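Local coordinates for protein unsaturated glucuronyl hydrolase (PDB 2ZZR) that hydrolyses unsaturated disaccharides of chondroitin, hyaluronan and heparin, releasing the unsaturated uronic acid from the sugar beside it, at residues N65-G71 and S99-R103; W73-W78 and I92-V97. All coordinates share one frame; numbering follows the deposited sequence.

In the fold
Coming from the N terminus, the chain passes helix 25-46 and the hairpin of strands 50-56 and 59-63, then enters the loop that leads into helix 70-84. A short turn reverses it into helix 87-105. Contact 2 closes the inner loop of this helical hairpin, joining 73-78 to 92-97 with 13 residues between them. Contact 1 closes a wider one, 65-71 to 99-103, within which contact 2 is nested. Their centres lie 11 Å apart, and they touch where Phe100 CE1 packs against Thr74 OG1. Together they bind two successive helices of the alpha barrel into an antiparallel pair and fasten the entry loop to it.

Contact 1: N65-G71 and S99-R103; sequences NTEWTNG and SFLNR
Arg103 reaches from helix 87-105 to the segment 65-71 with its chain extended, and its guanidinium meets the backbone of Glu67 end-on. Arg103 NH1 and NH2 both donate to Glu67 O, at 3.0 and 2.9 Å, and this oxygen lies in the guanidinium plane. Asn65 O sits over one face of the same group, 2.9 Å above its plane and toward the rim, so the segment wraps the guanidinium from face and edge. Arg103 NH1 also bonds Asn65 OD1 at 2.9 Å, a bent bond (135°) in which the donor stands above the amide carbonyl plane.

The Asn65 amide is thereby gripped at both ends, since Asn65 ND2 gives a nearly straight bond (168°) to Ser99 OG at 2.9 Å. These bonds fix the rotation of the amide. With CG anti to the backbone N (chi1 -160°), it is carried over Phe100, where Asn65 ND2 rides 3.5 Å above the centre of the ring; amide and ring stand almost perpendicular. Asn70 C meets the edge of that ring, 3.6 Å from Phe100 CZ.

The other N-H groups of Arg103 are also used: NE bonds Ile108 O and NH2 bonds Ala109 O, so one arginine ties together two loops. The Glu67 side chain is about 7 Å from that of Asp114, the probable nucleophile and substrate-binding residue, so the contact probably borders the active site. Tyr50 of strand 50-56 packs against Asn65 and Asn70, while helix 115-130 packs on Phe100 and Arg103, its Tyr119 meeting Phe100 edge-to-face.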
ATOM      1  N   ASN A  65     -18.134  -7.185  -5.731  1.00 17.88           N
ATOM      2  CA  ASN A  65     -17.545  -6.241  -4.786  1.00 17.33           C
ATOM      3  C   ASN A  65     -17.569  -6.757  -3.346  1.00 17.17           C
ATOM      4  O   ASN A  65     -18.277  -6.218  -2.491  1.00 16.99           O
ATOM      5  CB  ASN A  65     -18.233  -4.869  -4.893  1.00 17.25           C
ATOM      6  CG  ASN A  65     -17.384  -3.741  -4.322  1.00 17.32           C
ATOM      7  OD1 ASN A  65     -16.309  -3.975  -3.766  1.00 15.07           O
ATOM      8  ND2 ASN A  65     -17.865  -2.506  -4.462  1.00 18.38           N
ATOM      9  N   THR A  66     -16.775  -7.795  -3.082  1.00 17.06           N
ATOM     10  CA  THR A  66     -16.791  -8.457  -1.773  1.00 17.24           C
ATOM     11  C   THR A  66     -15.397  -8.818  -1.245  1.00 17.12           C
ATOM     12  O   THR A  66     -15.280  -9.478  -0.214  1.00 17.59           O
ATOM     13  CB  THR A  66     -17.647  -9.751  -1.802  1.00 17.26           C
ATOM     14  OG1 THR A  66     -17.096 -10.658  -2.758  1.00 18.19           O
ATOM     15  CG2 THR A  66     -19.108  -9.447  -2.153  1.00 18.18           C
ATOM     16  N   GLU A  67     -14.345  -8.391  -1.938  1.00 16.55           N
ATOM     17  CA  GLU A  67     -12.976  -8.648  -1.475  1.00 16.04           C
ATOM     18  C   GLU A  67     -12.372  -7.437  -0.758  1.00 15.43           C
ATOM     19  O   GLU A  67     -13.057  -6.441  -0.540  1.00 15.37           O
ATOM     20  CB  GLU A  67     -12.078  -9.108  -2.631  1.00 16.48           C
ATOM     21  CG  GLU A  67     -11.870 -10.635  -2.707  1.00 17.71           C
ATOM     22  CD  GLU A  67     -10.984 -11.190  -1.606  1.00 19.44           C
ATOM     23  OE1 GLU A  67     -10.643 -10.445  -0.665  1.00 18.21           O
ATOM     24  OE2 GLU A  67     -10.637 -12.393  -1.680  1.00 20.40           O
ATOM     25  N   TRP A  68     -11.100  -7.537  -0.369  1.00 14.85           N
ATOM     26  CA  TRP A  68     -10.391  -6.410   0.249  1.00 14.20           C
ATOM     27  C   TRP A  68      -9.694  -5.544  -0.801  1.00 14.43           C
ATOM     28  O   TRP A  68      -9.134  -4.495  -0.472  1.00 14.30           O
ATOM     29  CB  TRP A  68      -9.365  -6.893   1.293  1.00 14.21           C
ATOM     30  CG  TRP A  68      -8.148  -7.609   0.740  1.00 13.96           C
ATOM     31  CD1 TRP A  68      -8.046  -8.940   0.441  1.00 14.34           C
ATOM     32  CD2 TRP A  68      -6.865  -7.035   0.446  1.00 12.99           C
ATOM     33  NE1 TRP A  68      -6.787  -9.229  -0.025  1.00 14.57           N
ATOM     34  CE2 TRP A  68      -6.040  -8.079  -0.035  1.00 14.10           C
ATOM     35  CE3 TRP A  68      -6.335  -5.737   0.536  1.00 13.86           C
ATOM     36  CZ2 TRP A  68      -4.710  -7.868  -0.434  1.00 14.35           C
ATOM     37  CZ3 TRP A  68      -5.008  -5.525   0.144  1.00 14.16           C
ATOM     38  CH2 TRP A  68      -4.211  -6.590  -0.333  1.00 14.50           C
ATOM     39  N   THR A  69      -9.768  -5.987  -2.055  1.00 13.99           N
ATOM     40  CA  THR A  69      -8.922  -5.482  -3.139  1.00 14.29           C
ATOM     41  C   THR A  69      -9.667  -4.661  -4.199  1.00 14.16           C
ATOM     42  O   THR A  69      -9.037  -4.112  -5.109  1.00 14.28           O
ATOM     43  CB  THR A  69      -8.248  -6.647  -3.876  1.00 14.39           C
ATOM     44  OG1 THR A  69      -9.229  -7.650  -4.188  1.00 14.14           O
ATOM     45  CG2 THR A  69      -7.148  -7.267  -3.028  1.00 15.40           C
ATOM     46  N   ASN A  70     -10.993  -4.592  -4.097  1.00 14.26           N
ATOM     47  CA  ASN A  70     -11.804  -3.963  -5.158  1.00 14.32           C
ATOM     48  C   ASN A  70     -11.466  -2.497  -5.428  1.00 14.71           C
ATOM     49  O   ASN A  70     -11.518  -2.052  -6.578  1.00 15.45           O
ATOM     50  CB  ASN A  70     -13.291  -4.090  -4.862  1.00 14.31           C
ATOM     51  CG  ASN A  70     -13.735  -5.527  -4.774  1.00 14.06           C
ATOM     52  OD1 ASN A  70     -14.208  -6.110  -5.758  1.00 17.17           O
ATOM     53  ND2 ASN A  70     -13.564  -6.117  -3.603  1.00 13.84           N
ATOM     54  N   GLY A  71     -11.117  -1.771  -4.371  1.00 14.48           N
ATOM     55  CA  GLY A  71     -10.774  -0.344  -4.458  1.00 14.28           C
ATOM     56  C   GLY A  71      -9.556  -0.039  -5.312  1.00 14.46           C
ATOM     57  O   GLY A  71      -9.458   1.058  -5.872  1.00 14.56           O
ATOM     58  N   SER A  99     -21.329   1.511  -6.208  1.00 18.42           N
ATOM     59  CA  SER A  99     -21.242   0.141  -5.703  1.00 18.55           C
ATOM     60  C   SER A  99     -20.634   0.101  -4.300  1.00 18.18           C
ATOM     61  O   SER A  99     -21.117  -0.624  -3.431  1.00 17.92           O
ATOM     62  CB  SER A  99     -20.428  -0.735  -6.661  1.00 18.71           C
ATOM     63  OG  SER A  99     -20.222  -2.036  -6.130  1.00 19.56           O
ATOM     64  N   PHE A 100     -19.568   0.870  -4.081  1.00 17.92           N
ATOM     65  CA  PHE A 100     -18.975   0.977  -2.743  1.00 17.83           C
ATOM     66  C   PHE A 100     -19.936   1.594  -1.728  1.00 17.86           C
ATOM     67  O   PHE A 100     -19.987   1.170  -0.576  1.00 18.17           O
ATOM     68  CB  PHE A 100     -17.637   1.732  -2.788  1.00 17.48           C
ATOM     69  CG  PHE A 100     -16.506   0.912  -3.338  1.00 17.18           C
ATOM     70  CD1 PHE A 100     -16.010   1.149  -4.614  1.00 15.96           C
ATOM     71  CD2 PHE A 100     -15.943  -0.114  -2.583  1.00 16.56           C
ATOM     72  CE1 PHE A 100     -14.969   0.387  -5.136  1.00 15.79           C
ATOM     73  CE2 PHE A 100     -14.906  -0.886  -3.091  1.00 15.84           C
ATOM     74  CZ  PHE A 100     -14.415  -0.639  -4.371  1.00 16.26           C
ATOM     75  N   LEU A 101     -20.704   2.590  -2.159  1.00 18.66           N
ATOM     76  CA  LEU A 101     -21.741   3.167  -1.314  1.00 19.07           C
ATOM     77  C   LEU A 101     -22.789   2.114  -0.949  1.00 19.24           C
ATOM     78  O   LEU A 101     -23.210   2.024   0.207  1.00 19.18           O
ATOM     79  CB  LEU A 101     -22.393   4.377  -1.998  1.00 19.23           C
ATOM     80  CG  LEU A 101     -23.426   5.192  -1.203  1.00 19.16           C
ATOM     81  CD1 LEU A 101     -23.012   5.474   0.245  1.00 20.03           C
ATOM     82  CD2 LEU A 101     -23.726   6.496  -1.931  1.00 19.77           C
ATOM     83  N   ASN A 102     -23.199   1.315  -1.931  1.00 19.90           N
ATOM     84  CA  ASN A 102     -24.116   0.202  -1.667  1.00 20.36           C
ATOM     85  C   ASN A 102     -23.533  -0.794  -0.659  1.00 20.21           C
ATOM     86  O   ASN A 102     -24.229  -1.261   0.252  1.00 19.99           O
ATOM     87  CB  ASN A 102     -24.477  -0.528  -2.959  1.00 20.85           C
ATOM     88  CG  ASN A 102     -25.386  -1.726  -2.714  1.00 22.89           C
ATOM     89  OD1 ASN A 102     -24.927  -2.866  -2.637  1.00 25.53           O
ATOM     90  ND2 ASN A 102     -26.676  -1.462  -2.559  1.00 24.62           N
ATOM     91  N   ARG A 103     -22.251  -1.104  -0.834  1.00 20.01           N
ATOM     92  CA  ARG A 103     -21.555  -2.071   0.014  1.00 19.90           C
ATOM     93  C   ARG A 103     -21.522  -1.655   1.490  1.00 20.04           C
ATOM     94  O   ARG A 103     -21.736  -2.488   2.379  1.00 20.19           O
ATOM     95  CB  ARG A 103     -20.141  -2.327  -0.521  1.00 19.53           C
ATOM     96  CG  ARG A 103     -19.419  -3.461   0.192  1.00 18.90           C
ATOM     97  CD  ARG A 103     -18.096  -3.784  -0.461  1.00 17.87           C
ATOM     98  NE  ARG A 103     -17.365  -4.793   0.306  1.00 16.41           N
ATOM     99  CZ  ARG A 103     -16.165  -5.265  -0.015  1.00 16.52           C
ATOM    100  NH1 ARG A 103     -15.535  -4.843  -1.111  1.00 15.50           N
ATOM    101  NH2 ARG A 103     -15.591  -6.174   0.764  1.00 16.49           N
TER

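Contact 2: W73-W78 and I92-V97; sequences WTGCLW and IAHKNV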
ATOM      1  N   TRP A  73      -8.749  -1.467  -8.150  1.00 14.94           N
ATOM      2  CA  TRP A  73      -9.225  -1.361  -9.533  1.00 15.22           C
ATOM      3  C   TRP A  73      -9.719   0.064  -9.823  1.00 15.27           C
ATOM      4  O   TRP A  73      -9.242   0.712 -10.761  1.00 15.38           O
ATOM      5  CB  TRP A  73     -10.325  -2.398  -9.811  1.00 15.59           C
ATOM      6  CG  TRP A  73     -11.101  -2.145 -11.085  1.00 15.56           C
ATOM      7  CD1 TRP A  73     -12.430  -1.842 -11.186  1.00 16.66           C
ATOM      8  CD2 TRP A  73     -10.588  -2.161 -12.428  1.00 16.12           C
ATOM      9  NE1 TRP A  73     -12.780  -1.677 -12.508  1.00 15.65           N
ATOM     10  CE2 TRP A  73     -11.671  -1.864 -13.291  1.00 16.25           C
ATOM     11  CE3 TRP A  73      -9.323  -2.404 -12.986  1.00 16.01           C
ATOM     12  CZ2 TRP A  73     -11.527  -1.798 -14.684  1.00 16.40           C
ATOM     13  CZ3 TRP A  73      -9.176  -2.338 -14.379  1.00 16.67           C
ATOM     14  CH2 TRP A  73     -10.278  -2.039 -15.208  1.00 16.57           C
ATOM     15  N   THR A  74     -10.648   0.545  -9.002  1.00 15.16           N
ATOM     16  CA  THR A  74     -11.188   1.901  -9.127  1.00 15.40           C
ATOM     17  C   THR A  74     -10.064   2.942  -9.046  1.00 15.60           C
ATOM     18  O   THR A  74     -10.062   3.918  -9.800  1.00 15.26           O
ATOM     19  CB  THR A  74     -12.260   2.192  -8.064  1.00 15.42           C
ATOM     20  OG1 THR A  74     -13.175   1.086  -7.980  1.00 15.95           O
ATOM     21  CG2 THR A  74     -13.039   3.471  -8.409  1.00 14.57           C
ATOM     22  N   GLY A  75      -9.099   2.713  -8.149  1.00 15.12           N
ATOM     23  CA  GLY A  75      -7.921   3.587  -8.050  1.00 15.36           C
ATOM     24  C   GLY A  75      -7.118   3.698  -9.338  1.00 15.49           C
ATOM     25  O   GLY A  75      -6.662   4.793  -9.692  1.00 15.27           O
ATOM     26  N   CYS A  76      -6.934   2.573 -10.035  1.00 15.11           N
ATOM     27  CA  CYS A  76      -6.259   2.577 -11.344  1.00 15.51           C
ATOM     28  C   CYS A  76      -7.027   3.468 -12.322  1.00 15.90           C
ATOM     29  O   CYS A  76      -6.429   4.265 -13.055  1.00 16.07           O
ATOM     30  CB  CYS A  76      -6.136   1.163 -11.931  1.00 15.28           C
ATOM     31  SG  CYS A  76      -4.923   0.075 -11.119  1.00 15.93           S
ATOM     32  N   LEU A  77      -8.350   3.332 -12.321  1.00 16.15           N
ATOM     33  CA  LEU A  77      -9.207   4.147 -13.191  1.00 16.65           C
ATOM     34  C   LEU A  77      -9.090   5.645 -12.894  1.00 16.83           C
ATOM     35  O   LEU A  77      -8.977   6.453 -13.826  1.00 17.17           O
ATOM     36  CB  LEU A  77     -10.669   3.699 -13.099  1.00 16.89           C
ATOM     37  CG  LEU A  77     -10.948   2.230 -13.430  1.00 17.07           C
ATOM     38  CD1 LEU A  77     -12.442   1.937 -13.318  1.00 17.78           C
ATOM     39  CD2 LEU A  77     -10.396   1.824 -14.790  1.00 18.21           C
ATOM     40  N   TRP A  78      -9.111   6.014 -11.612  1.00 16.58           N
ATOM     41  CA  TRP A  78      -8.998   7.426 -11.225  1.00 16.73           C
ATOM     42  C   TRP A  78      -7.624   7.995 -11.570  1.00 16.92           C
ATOM     43  O   TRP A  78      -7.522   9.140 -12.022  1.00 16.83           O
ATOM     44  CB  TRP A  78      -9.302   7.657  -9.738  1.00 16.71           C
ATOM     45  CG  TRP A  78     -10.750   7.557  -9.357  1.00 17.19           C
ATOM     46  CD1 TRP A  78     -11.282   6.782  -8.364  1.00 16.90           C
ATOM     47  CD2 TRP A  78     -11.853   8.254  -9.956  1.00 17.68           C
ATOM     48  NE1 TRP A  78     -12.644   6.958  -8.300  1.00 18.22           N
ATOM     49  CE2 TRP A  78     -13.024   7.851  -9.271  1.00 17.88           C
ATOM     50  CE3 TRP A  78     -11.967   9.173 -11.012  1.00 18.31           C
ATOM     51  CZ2 TRP A  78     -14.297   8.330  -9.609  1.00 17.71           C
ATOM     52  CZ3 TRP A  78     -13.232   9.653 -11.344  1.00 17.28           C
ATOM     53  CH2 TRP A  78     -14.378   9.237 -10.641  1.00 17.46           C
ATOM     54  N   ILE A  92     -17.128   5.013 -15.481  1.00 22.85           N
ATOM     55  CA  ILE A  92     -17.015   3.674 -14.895  1.00 22.45           C
ATOM     56  C   ILE A  92     -16.551   3.736 -13.436  1.00 21.69           C
ATOM     57  O   ILE A  92     -17.090   3.029 -12.585  1.00 21.63           O
ATOM     58  CB  ILE A  92     -16.169   2.687 -15.760  1.00 22.57           C
ATOM     59  CG1 ILE A  92     -16.177   1.271 -15.158  1.00 23.50           C
ATOM     60  CG2 ILE A  92     -14.745   3.195 -15.985  1.00 22.94           C
ATOM     61  CD1 ILE A  92     -17.585   0.658 -14.985  1.00 25.75           C
ATOM     62  N   ALA A  93     -15.585   4.610 -13.151  1.00 21.04           N
ATOM     63  CA  ALA A  93     -15.069   4.757 -11.788  1.00 20.28           C
ATOM     64  C   ALA A  93     -16.150   5.242 -10.821  1.00 20.04           C
ATOM     65  O   ALA A  93     -16.236   4.769  -9.682  1.00 19.68           O
ATOM     66  CB  ALA A  93     -13.851   5.683 -11.772  1.00 20.13           C
ATOM     67  N   HIS A  94     -16.998   6.164 -11.271  1.00 19.66           N
ATOM     68  CA  HIS A  94     -18.072   6.650 -10.415  1.00 19.62           C
ATOM     69  C   HIS A  94     -19.160   5.600 -10.180  1.00 19.68           C
ATOM     70  O   HIS A  94     -19.799   5.593  -9.124  1.00 19.60           O
ATOM     71  CB  HIS A  94     -18.695   7.949 -10.926  1.00 19.83           C
ATOM     72  CG  HIS A  94     -19.784   8.459 -10.040  1.00 19.90           C
ATOM     73  ND1 HIS A  94     -19.542   8.969  -8.782  1.00 20.13           N
ATOM     74  CD2 HIS A  94     -21.127   8.496 -10.208  1.00 20.32           C
ATOM     75  CE1 HIS A  94     -20.686   9.318  -8.222  1.00 20.77           C
ATOM     76  NE2 HIS A  94     -21.664   9.037  -9.066  1.00 19.66           N
ATOM     77  N   LYS A  95     -19.375   4.732 -11.166  1.00 19.66           N
ATOM     78  CA  LYS A  95     -20.255   3.582 -10.978  1.00 19.96           C
ATOM     79  C   LYS A  95     -19.696   2.645  -9.904  1.00 19.68           C
ATOM     80  O   LYS A  95     -20.454   2.142  -9.065  1.00 20.06           O
ATOM     81  CB  LYS A  95     -20.492   2.852 -12.297  1.00 20.12           C
ATOM     82  CG  LYS A  95     -21.536   3.549 -13.169  1.00 22.23           C
ATOM     83  CD  LYS A  95     -21.694   2.863 -14.504  1.00 25.56           C
ATOM     84  CE  LYS A  95     -22.528   3.717 -15.450  1.00 28.24           C
ATOM     85  NZ  LYS A  95     -22.418   3.224 -16.849  1.00 30.87           N
ATOM     86  N   ASN A  96     -18.375   2.438  -9.918  1.00 19.17           N
ATOM     87  CA  ASN A  96     -17.701   1.709  -8.832  1.00 18.62           C
ATOM     88  C   ASN A  96     -17.984   2.370  -7.485  1.00 18.12           C
ATOM     89  O   ASN A  96     -18.349   1.703  -6.520  1.00 17.77           O
ATOM     90  CB  ASN A  96     -16.184   1.633  -9.054  1.00 18.40           C
ATOM     91  CG  ASN A  96     -15.781   0.658 -10.140  1.00 18.45           C
ATOM     92  OD1 ASN A  96     -16.622   0.019 -10.796  1.00 20.72           O
ATOM     93  ND2 ASN A  96     -14.477   0.547 -10.354  1.00 15.85           N
ATOM     94  N   VAL A  97     -17.825   3.692  -7.427  1.00 17.93           N
ATOM     95  CA  VAL A  97     -18.138   4.466  -6.222  1.00 18.08           C
ATOM     96  C   VAL A  97     -19.553   4.184  -5.697  1.00 18.29           C
ATOM     97  O   VAL A  97     -19.754   4.004  -4.494  1.00 18.09           O
ATOM     98  CB  VAL A  97     -17.915   5.990  -6.450  1.00 17.83           C
ATOM     99  CG1 VAL A  97     -18.468   6.808  -5.294  1.00 18.38           C
ATOM    100  CG2 VAL A  97     -16.429   6.274  -6.657  1.00 17.57           C
TER
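Thr74 turns OG1 anti to its own carbonyl carbon (chi1 -46°) and Asn96 does the same with CG (chi1 -74°), which brings hydroxyl and amide together between the helices. The two side chains slide past each other in opposite directions, and Asn96 ND2 donates to Thr74 OG1 at 2.8 Å. The bond is bent, with an N-H...O angle of 137°, and the hydroxyl oxygen is tilted out of the amide plane. Thr74 CG2, the other branch, lies 3.7 Å from Ala93 O. Beside this polar pair, Trp73 CD1 comes to 3.3 Å from Asn96 ND2; the two side chains cross at about a right angle, with the ring plane inclined to the amide.

On the far side of Thr74, the Trp78 indole reaches across to helix 87-105 and lies flat against Ala93. The methyl carbon Ala93 CB sits over the face of the six-membered ring of Trp78, 3.5 Å from its centroid, a CH-pi contact. Val97 CG2 touches the edge of the same indole at CZ2. Ala93 lies where the backbones are nearest, its CA 5.5 Å from that of Thr74. One turn on from Thr74, Leu77 CD1 meets Ile92 CG2 at 3.7 Å, and Leu77 CB faces the Ala93 methyl.

The segment axes approach to 9.3 Å and run roughly antiparallel, as expected of consecutive helices in an alpha barrel built from helical hairpins. Helix 25-46 lies against Trp73 and Leu77, with Phe46 edge-to-face to the Trp73 ring. Tyr50 of strand 50-56 touches Thr74 and Asn96, and helix 115-130 packs on Trp78 and Val97, its Glu126 bonding His94 ND1.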